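Local coordinates for protein chromosome-partitioning ATPase Soj (Thermus thermophilus, PDB 2BEJ) that hydrolyses ATP and, when ATP is bound, assembles cooperatively on double-stranded DNA into nucleoprotein filaments, probably as part of chromosome partitioning, at residues A[51-56]-A[75-80]; A[174-179]-A[199-204]; A[204-209]-A[236-241]. All coordinates share one frame; numbering follows the deposited sequence.

Contact 1 of 3, residues A[51-56]-A[75-80]; sequences SGLGVR and HPVDGF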
# COMPACT_ATOMS: atom_id res chain seq x y z
N SER A 51 -28.91 3.97 -2.91
CA SER A 51 -29.13 5.27 -2.28
C SER A 51 -27.87 6.14 -2.29
O SER A 51 -27.93 7.34 -2.58
CB SER A 51 -29.59 5.08 -0.83
OG SER A 51 -29.79 6.34 -0.20
N GLY A 52 -26.73 5.53 -1.98
CA GLY A 52 -25.46 6.24 -1.94
C GLY A 52 -25.01 6.74 -3.29
O GLY A 52 -24.09 7.54 -3.39
N LEU A 53 -25.66 6.25 -4.35
CA LEU A 53 -25.38 6.70 -5.70
C LEU A 53 -26.43 7.69 -6.24
O LEU A 53 -26.36 8.11 -7.40
CB LEU A 53 -25.16 5.50 -6.63
CG LEU A 53 -23.83 4.75 -6.44
CD1 LEU A 53 -23.76 3.51 -7.30
CD2 LEU A 53 -22.65 5.67 -6.73
N GLY A 54 -27.40 8.05 -5.39
CA GLY A 54 -28.40 9.07 -5.71
C GLY A 54 -29.57 8.56 -6.52
O GLY A 54 -30.35 9.34 -7.07
N VAL A 55 -29.71 7.24 -6.56
CA VAL A 55 -30.65 6.60 -7.47
C VAL A 55 -31.87 6.07 -6.72
O VAL A 55 -31.76 5.47 -5.65
CB VAL A 55 -29.95 5.50 -8.31
CG1 VAL A 55 -30.93 4.48 -8.87
CG2 VAL A 55 -29.15 6.14 -9.44
N ARG A 56 -33.05 6.34 -7.29
CA ARG A 56 -34.28 5.73 -6.83
C ARG A 56 -34.85 4.81 -7.91
O ARG A 56 -35.21 5.27 -9.01
CB ARG A 56 -35.30 6.79 -6.40
CG ARG A 56 -35.29 7.12 -4.91
CD ARG A 56 -35.29 5.86 -4.03
NE ARG A 56 -36.43 5.81 -3.11
CZ ARG A 56 -36.71 4.79 -2.30
NH1 ARG A 56 -37.79 4.85 -1.51
NH2 ARG A 56 -35.94 3.70 -2.28
N HIS A 75 -28.64 1.29 -14.27
CA HIS A 75 -28.63 2.74 -14.28
C HIS A 75 -27.21 3.26 -14.47
O HIS A 75 -26.32 2.90 -13.69
CB HIS A 75 -29.18 3.29 -12.96
CG HIS A 75 -30.67 3.18 -12.83
ND1 HIS A 75 -31.32 1.97 -12.70
CD2 HIS A 75 -31.63 4.14 -12.80
CE1 HIS A 75 -32.62 2.19 -12.59
NE2 HIS A 75 -32.84 3.49 -12.65
N PRO A 76 -26.99 4.11 -15.49
CA PRO A 76 -25.67 4.72 -15.68
C PRO A 76 -25.30 5.65 -14.52
O PRO A 76 -26.05 6.57 -14.20
CB PRO A 76 -25.81 5.50 -16.99
CG PRO A 76 -27.28 5.73 -17.15
CD PRO A 76 -27.95 4.55 -16.52
N VAL A 77 -24.17 5.37 -13.88
CA VAL A 77 -23.70 6.14 -12.72
C VAL A 77 -22.19 6.30 -12.81
O VAL A 77 -21.47 5.31 -12.90
CB VAL A 77 -24.03 5.41 -11.37
CG1 VAL A 77 -23.34 6.11 -10.20
CG2 VAL A 77 -25.51 5.34 -11.14
N ASP A 78 -21.74 7.56 -12.80
CA ASP A 78 -20.31 7.92 -12.71
C ASP A 78 -19.37 7.07 -13.58
O ASP A 78 -18.26 6.70 -13.15
CB ASP A 78 -19.86 7.90 -11.23
CG ASP A 78 -18.53 8.62 -11.01
OD1 ASP A 78 -17.73 8.14 -10.18
OD2 ASP A 78 -18.28 9.65 -11.66
N GLY A 79 -19.80 6.78 -14.81
CA GLY A 79 -19.00 5.99 -15.74
C GLY A 79 -19.09 4.48 -15.57
O GLY A 79 -18.39 3.72 -16.25
N PHE A 80 -19.93 4.02 -14.64
CA PHE A 80 -20.25 2.60 -14.55
C PHE A 80 -21.76 2.36 -14.60
O PHE A 80 -22.54 3.29 -14.83
CB PHE A 80 -19.58 1.91 -13.34
CG PHE A 80 -19.96 2.47 -11.99
CD1 PHE A 80 -19.24 3.51 -11.43
CD2 PHE A 80 -21.01 1.92 -11.27
CE1 PHE A 80 -19.58 4.02 -10.18
CE2 PHE A 80 -21.36 2.43 -10.02
CZ PHE A 80 -20.65 3.48 -9.48
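With CG set anti to the carbonyl carbon (chi1 -73°) and CD1 anti to CA (chi2 174°), L53 delivers its two methyls to V77 and F80, while V55 and V77, both with CG1 anti to the backbone N, turn their CG2 branches to one another. The closest of these approaches is that of L53 CD2 to V77 CG1, at 3.6 Å. The other methyl, L53 CD1, approaches from the opposite direction and meets the F80 ring at its edge, near the ring plane, 3.8 Å from CE2. V55 divides its work: CG2 lies 4.1 Å from CG2 of V77, and CG1 sits over one face of the H75 imidazole, a CH-pi contact 4.2 Å from the ring centroid and 19° off the normal.

No hydrogen bond crosses between 51-56 and 75-80, so adhesion here is apolar. Both partners are shaped by local turns. Helix 48-52 ends in a Schellman motif, in which G54 takes positive phi and its N bonds to S51 O, and the chain then leads on to V55. On the other side a type I' turn, V77 to F80, joins strands 75-77 and 80-83 as a beta hairpin at one border of the P-loop ATPase sheet; V77 N donates to F80 O at 2.8 Å, and F80 N returns a bond to V77 O. Beyond the pair, L53 and F80 also pack on helix 20-33 and strand 38-42, and D78 in the turn forms a salt bridge with R33 of that helix. The side chain of H75 also touches P84.

Contact 2 of 3, residues A[174-179]-A[199-204]; sequences ILVTMY and EKVFWT. With ADP (adenosine-5'-diphosphate), chain B.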
# COMPACT_ATOMS: atom_id res chain seq x y z
N ILE A 174 -8.07 -8.90 2.10
CA ILE A 174 -8.63 -8.29 3.28
C ILE A 174 -8.26 -6.82 3.20
O ILE A 174 -7.09 -6.47 3.03
CB ILE A 174 -8.05 -8.94 4.56
CG1 ILE A 174 -8.43 -10.43 4.64
CG2 ILE A 174 -8.51 -8.19 5.81
CD1 ILE A 174 -7.48 -11.25 5.50
N LEU A 175 -9.27 -5.95 3.30
CA LEU A 175 -9.05 -4.52 3.20
C LEU A 175 -9.29 -3.83 4.54
O LEU A 175 -10.40 -3.87 5.07
CB LEU A 175 -10.00 -3.94 2.17
CG LEU A 175 -10.00 -2.41 2.02
CD1 LEU A 175 -8.70 -1.92 1.35
CD2 LEU A 175 -11.23 -1.97 1.24
N VAL A 176 -8.26 -3.16 5.07
CA VAL A 176 -8.42 -2.35 6.28
C VAL A 176 -9.08 -1.02 5.89
O VAL A 176 -8.55 -0.27 5.08
CB VAL A 176 -7.07 -2.11 7.00
CG1 VAL A 176 -7.27 -1.32 8.30
CG2 VAL A 176 -6.35 -3.44 7.27
N THR A 177 -10.26 -0.77 6.46
CA THR A 177 -11.06 0.42 6.17
C THR A 177 -11.23 1.25 7.44
O THR A 177 -11.04 0.75 8.55
CB THR A 177 -12.49 0.07 5.64
OG1 THR A 177 -13.22 -0.64 6.66
CG2 THR A 177 -12.42 -0.77 4.40
N MET A 178 -11.61 2.52 7.27
CA MET A 178 -11.86 3.46 8.39
C MET A 178 -10.71 3.47 9.39
O MET A 178 -10.92 3.48 10.60
CB MET A 178 -13.17 3.13 9.10
CG MET A 178 -14.34 3.03 8.18
SD MET A 178 -15.84 2.68 9.07
CE MET A 178 -16.58 1.50 7.96
N TYR A 179 -9.49 3.46 8.86
CA TYR A 179 -8.29 3.48 9.67
C TYR A 179 -8.21 4.87 10.30
O TYR A 179 -8.07 5.87 9.60
CB TYR A 179 -7.08 3.19 8.76
CG TYR A 179 -5.71 3.22 9.43
CD1 TYR A 179 -5.02 2.04 9.70
CD2 TYR A 179 -5.09 4.43 9.75
CE1 TYR A 179 -3.74 2.06 10.27
CE2 TYR A 179 -3.82 4.46 10.33
CZ TYR A 179 -3.15 3.28 10.59
OH TYR A 179 -1.89 3.31 11.16
N GLU A 199 0.21 -11.78 3.18
CA GLU A 199 -0.07 -11.23 1.85
C GLU A 199 -1.58 -11.10 1.52
O GLU A 199 -1.94 -10.40 0.58
CB GLU A 199 0.65 -12.07 0.77
CG GLU A 199 0.14 -13.54 0.64
CD GLU A 199 0.98 -14.43 -0.29
OE1 GLU A 199 1.63 -13.92 -1.24
OE2 GLU A 199 0.97 -15.67 -0.09
N LYS A 200 -2.44 -11.76 2.29
CA LYS A 200 -3.88 -11.66 2.10
C LYS A 200 -4.41 -10.26 2.40
O LYS A 200 -5.45 -9.87 1.87
CB LYS A 200 -4.64 -12.69 2.95
CG LYS A 200 -4.38 -14.14 2.55
CD LYS A 200 -4.80 -15.08 3.66
CE LYS A 200 -4.42 -16.52 3.32
NZ LYS A 200 -4.99 -17.41 4.35
N VAL A 201 -3.70 -9.50 3.24
CA VAL A 201 -4.10 -8.13 3.55
C VAL A 201 -3.59 -7.14 2.48
O VAL A 201 -2.38 -7.09 2.19
CB VAL A 201 -3.62 -7.70 4.95
CG1 VAL A 201 -4.25 -6.38 5.36
CG2 VAL A 201 -3.96 -8.78 5.97
N PHE A 202 -4.50 -6.38 1.88
CA PHE A 202 -4.10 -5.37 0.89
C PHE A 202 -3.10 -4.40 1.52
O PHE A 202 -3.20 -4.11 2.71
CB PHE A 202 -5.30 -4.56 0.40
CG PHE A 202 -6.16 -5.27 -0.61
CD1 PHE A 202 -5.72 -5.44 -1.92
CD2 PHE A 202 -7.43 -5.72 -0.25
CE1 PHE A 202 -6.52 -6.07 -2.88
CE2 PHE A 202 -8.25 -6.36 -1.19
CZ PHE A 202 -7.79 -6.53 -2.51
N TRP A 203 -2.17 -3.89 0.73
CA TRP A 203 -1.28 -2.85 1.25
C TRP A 203 -1.96 -1.49 1.37
O TRP A 203 -1.68 -0.73 2.29
CB TRP A 203 0.01 -2.77 0.44
CG TRP A 203 0.84 -3.95 0.73
CD1 TRP A 203 0.97 -5.07 -0.04
CD2 TRP A 203 1.60 -4.20 1.93
NE1 TRP A 203 1.78 -5.98 0.59
CE2 TRP A 203 2.18 -5.47 1.80
CE3 TRP A 203 1.84 -3.45 3.09
CZ2 TRP A 203 3.01 -6.02 2.78
CZ3 TRP A 203 2.66 -4.00 4.08
CH2 TRP A 203 3.23 -5.28 3.92
N THR A 204 -2.87 -1.21 0.44
CA THR A 204 -3.67 0.01 0.49
C THR A 204 -4.69 -0.11 1.64
O THR A 204 -5.40 -1.11 1.76
CB THR A 204 -4.40 0.23 -0.84
OG1 THR A 204 -3.46 0.18 -1.91
CG2 THR A 204 -5.08 1.60 -0.85
PB ADP B . -21.27 -1.68 5.18
O1B ADP B . -21.78 -1.56 3.77
O2B ADP B . -20.17 -2.70 5.36
O3B ADP B . -22.37 -1.82 6.20
PA ADP B . -20.76 1.11 4.70
O1A ADP B . -22.20 1.29 4.28
O2A ADP B . -19.73 1.18 3.61
O3A ADP B . -20.58 -0.27 5.54
O5' ADP B . -20.36 2.18 5.81
C5' ADP B . -21.15 2.41 6.98
C4' ADP B . -21.05 3.89 7.31
O4' ADP B . -19.68 4.24 7.59
C3' ADP B . -21.48 4.73 6.13
O3' ADP B . -22.16 5.90 6.59
C2' ADP B . -20.19 5.17 5.49
O2' ADP B . -20.34 6.43 4.82
C1' ADP B . -19.21 5.22 6.65
N9 ADP B . -17.83 4.95 6.19
C8 ADP B . -17.41 3.90 5.45
N7 ADP B . -16.08 3.97 5.19
C5 ADP B . -15.62 5.09 5.78
C6 ADP B . -14.31 5.76 5.92
N6 ADP B . -13.18 5.25 5.36
N1 ADP B . -14.26 6.92 6.62
C2 ADP B . -15.36 7.45 7.20
N3 ADP B . -16.58 6.89 7.11
C4 ADP B . -16.77 5.73 6.44
O HOH W 1 -5.76 -2.87 3.63
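L175 brings its CB obliquely to the ring of F202, 4.0 Å from CD2, and sends CD1 on to the carbonyl of T204, where CD1 and T204 O are 3.4 Å apart. With CG anti to the backbone N (chi1 175°), the leucine continues toward helix 230-248 and L238. V176 meets the 199-204 segment through CG2, which packs on CG1 of V201 as the two side chains pass at a slant. The backbones join in a single beta bridge between I174 and V201. I174 N donates to K200 O at 2.8 Å, nearly straight at 167°, and I174 O accepts from F202 N at the same length. A water extends this link where the two segments diverge: it accepts from V176 N and donates to F202 O and to T204 O, the latter at 2.6 Å, satisfying three backbone groups at once. Outside the pair, F202 has a cation-pi partner in R245. Further along, M178 places CG 3.4 Å from C5 of the ADP adenine, while Y179 makes a cation-pi contact with R237 of the second subunit. The short bridge thus fastens a loop to strand 170-177, the border strand of the ParA-type P-loop sheet, beside the adenine pocket.

Contact 3 of 3, residues A[204-209]-A[236-241]; sequences TVIPRN and RRLAEE. With ADP (adenosine-5'-diphosphate), chain B.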
# COMPACT_ATOMS: atom_id res chain seq x y z
N THR A 204 -2.87 -1.21 0.44
CA THR A 204 -3.67 0.01 0.49
C THR A 204 -4.69 -0.11 1.64
O THR A 204 -5.40 -1.11 1.76
CB THR A 204 -4.40 0.23 -0.84
OG1 THR A 204 -3.46 0.18 -1.91
CG2 THR A 204 -5.08 1.60 -0.85
N VAL A 205 -4.72 0.93 2.46
CA VAL A 205 -5.57 1.03 3.64
C VAL A 205 -6.42 2.29 3.46
O VAL A 205 -5.92 3.33 3.03
CB VAL A 205 -4.69 1.15 4.91
CG1 VAL A 205 -5.53 1.44 6.12
CG2 VAL A 205 -3.89 -0.14 5.12
N ILE A 206 -7.71 2.18 3.78
CA ILE A 206 -8.64 3.28 3.60
C ILE A 206 -8.76 4.08 4.90
O ILE A 206 -9.21 3.55 5.92
CB ILE A 206 -10.06 2.78 3.15
CG1 ILE A 206 -9.97 1.79 1.97
CG2 ILE A 206 -11.00 3.96 2.89
CD1 ILE A 206 -9.38 2.36 0.68
N PRO A 207 -8.38 5.37 4.87
CA PRO A 207 -8.44 6.22 6.06
C PRO A 207 -9.88 6.54 6.44
O PRO A 207 -10.74 6.67 5.56
CB PRO A 207 -7.73 7.51 5.61
CG PRO A 207 -7.95 7.54 4.11
CD PRO A 207 -7.90 6.11 3.68
N ARG A 208 -10.13 6.63 7.74
CA ARG A 208 -11.36 7.25 8.21
C ARG A 208 -11.25 8.73 7.84
O ARG A 208 -10.29 9.40 8.22
CB ARG A 208 -11.56 7.06 9.72
CG ARG A 208 -12.88 7.64 10.27
CD ARG A 208 -13.36 6.90 11.52
NE ARG A 208 -14.82 6.99 11.67
CZ ARG A 208 -15.68 6.00 11.38
NH1 ARG A 208 -15.25 4.83 10.92
NH2 ARG A 208 -16.99 6.19 11.55
N ASN A 209 -12.24 9.20 7.09
CA ASN A 209 -12.24 10.56 6.58
C ASN A 209 -13.68 11.06 6.38
O ASN A 209 -14.51 10.36 5.81
CB ASN A 209 -11.45 10.62 5.27
CG ASN A 209 -11.35 12.03 4.71
OD1 ASN A 209 -12.10 12.39 3.82
ND2 ASN A 209 -10.42 12.82 5.24
N ARG A 236 -8.44 5.03 -5.31
CA ARG A 236 -7.80 5.00 -6.62
C ARG A 236 -6.62 4.00 -6.62
O ARG A 236 -6.47 3.22 -7.55
CB ARG A 236 -7.33 6.41 -7.01
CG ARG A 236 -6.32 6.49 -8.18
CD ARG A 236 -7.00 6.76 -9.51
NE ARG A 236 -6.09 6.77 -10.66
CZ ARG A 236 -5.79 7.84 -11.39
NH1 ARG A 236 -6.31 9.04 -11.11
NH2 ARG A 236 -4.96 7.73 -12.43
N ARG A 237 -5.79 4.05 -5.58
CA ARG A 237 -4.68 3.13 -5.43
C ARG A 237 -5.20 1.70 -5.17
O ARG A 237 -4.64 0.74 -5.68
CB ARG A 237 -3.77 3.62 -4.30
CG ARG A 237 -2.51 2.79 -4.05
CD ARG A 237 -1.60 3.50 -3.03
NE ARG A 237 -1.39 4.92 -3.37
CZ ARG A 237 -1.76 5.95 -2.60
NH1 ARG A 237 -2.35 5.75 -1.42
NH2 ARG A 237 -1.55 7.19 -3.02
N LEU A 238 -6.28 1.58 -4.41
CA LEU A 238 -6.88 0.27 -4.18
C LEU A 238 -7.34 -0.37 -5.49
O LEU A 238 -7.12 -1.57 -5.71
CB LEU A 238 -8.04 0.35 -3.19
CG LEU A 238 -8.63 -1.04 -2.89
CD1 LEU A 238 -7.59 -1.94 -2.19
CD2 LEU A 238 -9.95 -0.94 -2.11
N ALA A 239 -8.00 0.41 -6.34
CA ALA A 239 -8.38 -0.07 -7.67
C ALA A 239 -7.15 -0.60 -8.42
O ALA A 239 -7.22 -1.68 -9.00
CB ALA A 239 -9.08 1.04 -8.47
N GLU A 240 -6.05 0.15 -8.41
CA GLU A 240 -4.77 -0.34 -8.97
C GLU A 240 -4.33 -1.65 -8.29
O GLU A 240 -3.96 -2.61 -8.96
CB GLU A 240 -3.67 0.72 -8.87
CG GLU A 240 -3.94 1.95 -9.76
CD GLU A 240 -3.24 3.23 -9.30
OE1 GLU A 240 -2.38 3.18 -8.38
OE2 GLU A 240 -3.57 4.30 -9.86
N GLU A 241 -4.42 -1.70 -6.96
CA GLU A 241 -3.99 -2.91 -6.26
C GLU A 241 -4.88 -4.10 -6.57
O GLU A 241 -4.40 -5.23 -6.71
CB GLU A 241 -3.89 -2.67 -4.75
CG GLU A 241 -2.99 -3.71 -4.08
CD GLU A 241 -2.79 -3.46 -2.60
OE1 GLU A 241 -3.28 -2.44 -2.07
OE2 GLU A 241 -2.15 -4.32 -1.96
PB ADP B . -21.27 -1.68 5.18
O1B ADP B . -21.78 -1.56 3.77
O2B ADP B . -20.17 -2.70 5.36
O3B ADP B . -22.37 -1.82 6.20
PA ADP B . -20.76 1.11 4.70
O1A ADP B . -22.20 1.29 4.28
O2A ADP B . -19.73 1.18 3.61
O3A ADP B . -20.58 -0.27 5.54
O5' ADP B . -20.36 2.18 5.81
C5' ADP B . -21.15 2.41 6.98
C4' ADP B . -21.05 3.89 7.31
O4' ADP B . -19.68 4.24 7.59
C3' ADP B . -21.48 4.73 6.13
O3' ADP B . -22.16 5.90 6.59
C2' ADP B . -20.19 5.17 5.49
O2' ADP B . -20.34 6.43 4.82
C1' ADP B . -19.21 5.22 6.65
N9 ADP B . -17.83 4.95 6.19
C8 ADP B . -17.41 3.90 5.45
N7 ADP B . -16.08 3.97 5.19
C5 ADP B . -15.62 5.09 5.78
C6 ADP B . -14.31 5.76 5.92
N6 ADP B . -13.18 5.25 5.36
N1 ADP B . -14.26 6.92 6.62
C2 ADP B . -15.36 7.45 7.20
N3 ADP B . -16.58 6.89 7.11
C4 ADP B . -16.77 5.73 6.44
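The side chains of T204 and E241 run past one another in antiparallel fashion, and one carboxylate oxygen takes two bonds from the threonine. T204 N donates to E241 OE1 at 2.8 Å on the syn side, whereas T204 OG1 donates to the same oxygen at 2.6 Å from the anti side, 25° out of the carboxylate plane. Since T204 OG1 lies beside its own backbone N (chi1 -53°), both donors can reach that one acceptor. The other oxygen, E241 OE2, accepts from W203 N, so the extended glutamate ties down two successive backbone amides and is fixed in rotation; this buried grip would probably favour the ionised form. T204 CG2 packs 4.0 Å from L238 CB, and R237 passes its CG by the hydroxyl on the way to a salt bridge with E190 of the second subunit. I206 follows with a looser touch, CD1 to L238 CD2, while its CG2 lies 3.5 Å from N6 of ADP. P207 O then accepts from ADP N6 at 2.8 Å, almost straight at 176°. R208 lays one guanidinium face by adenine C2, and N209 N donates to ADP N1 at 3.1 Å, completing backbone recognition of the adenine edge. N209 is also the N-cap of helix 210-214. The loop as a whole runs between strand 170-177, whose L175 touches both I206 and L238, and helix 230-248, which packs in turn against helix 20-33.

In the fold
From the N terminus, the chain runs through strand 8-11, the P-loop, helix 20-33 and strand 38-42, and contact 1 then closes the loop that returns from helix 48-52 to the hairpin at one border of the sheet. After strands 114-118 and 136-142 comes contact 2, which closes the excursion from the other border strand, 170-177, through helix 185-197. Contact 3 opens at the residue where contact 2 ends, T204, and closes the last loop by bringing in helix 230-248. The three loops run in series, none nested or crossing. Contacts 2 and 3 touch each other and ADP, their centres about 8 Å apart; contact 1 lies across the chain's centre from contact 2, about 26 Å away between centres.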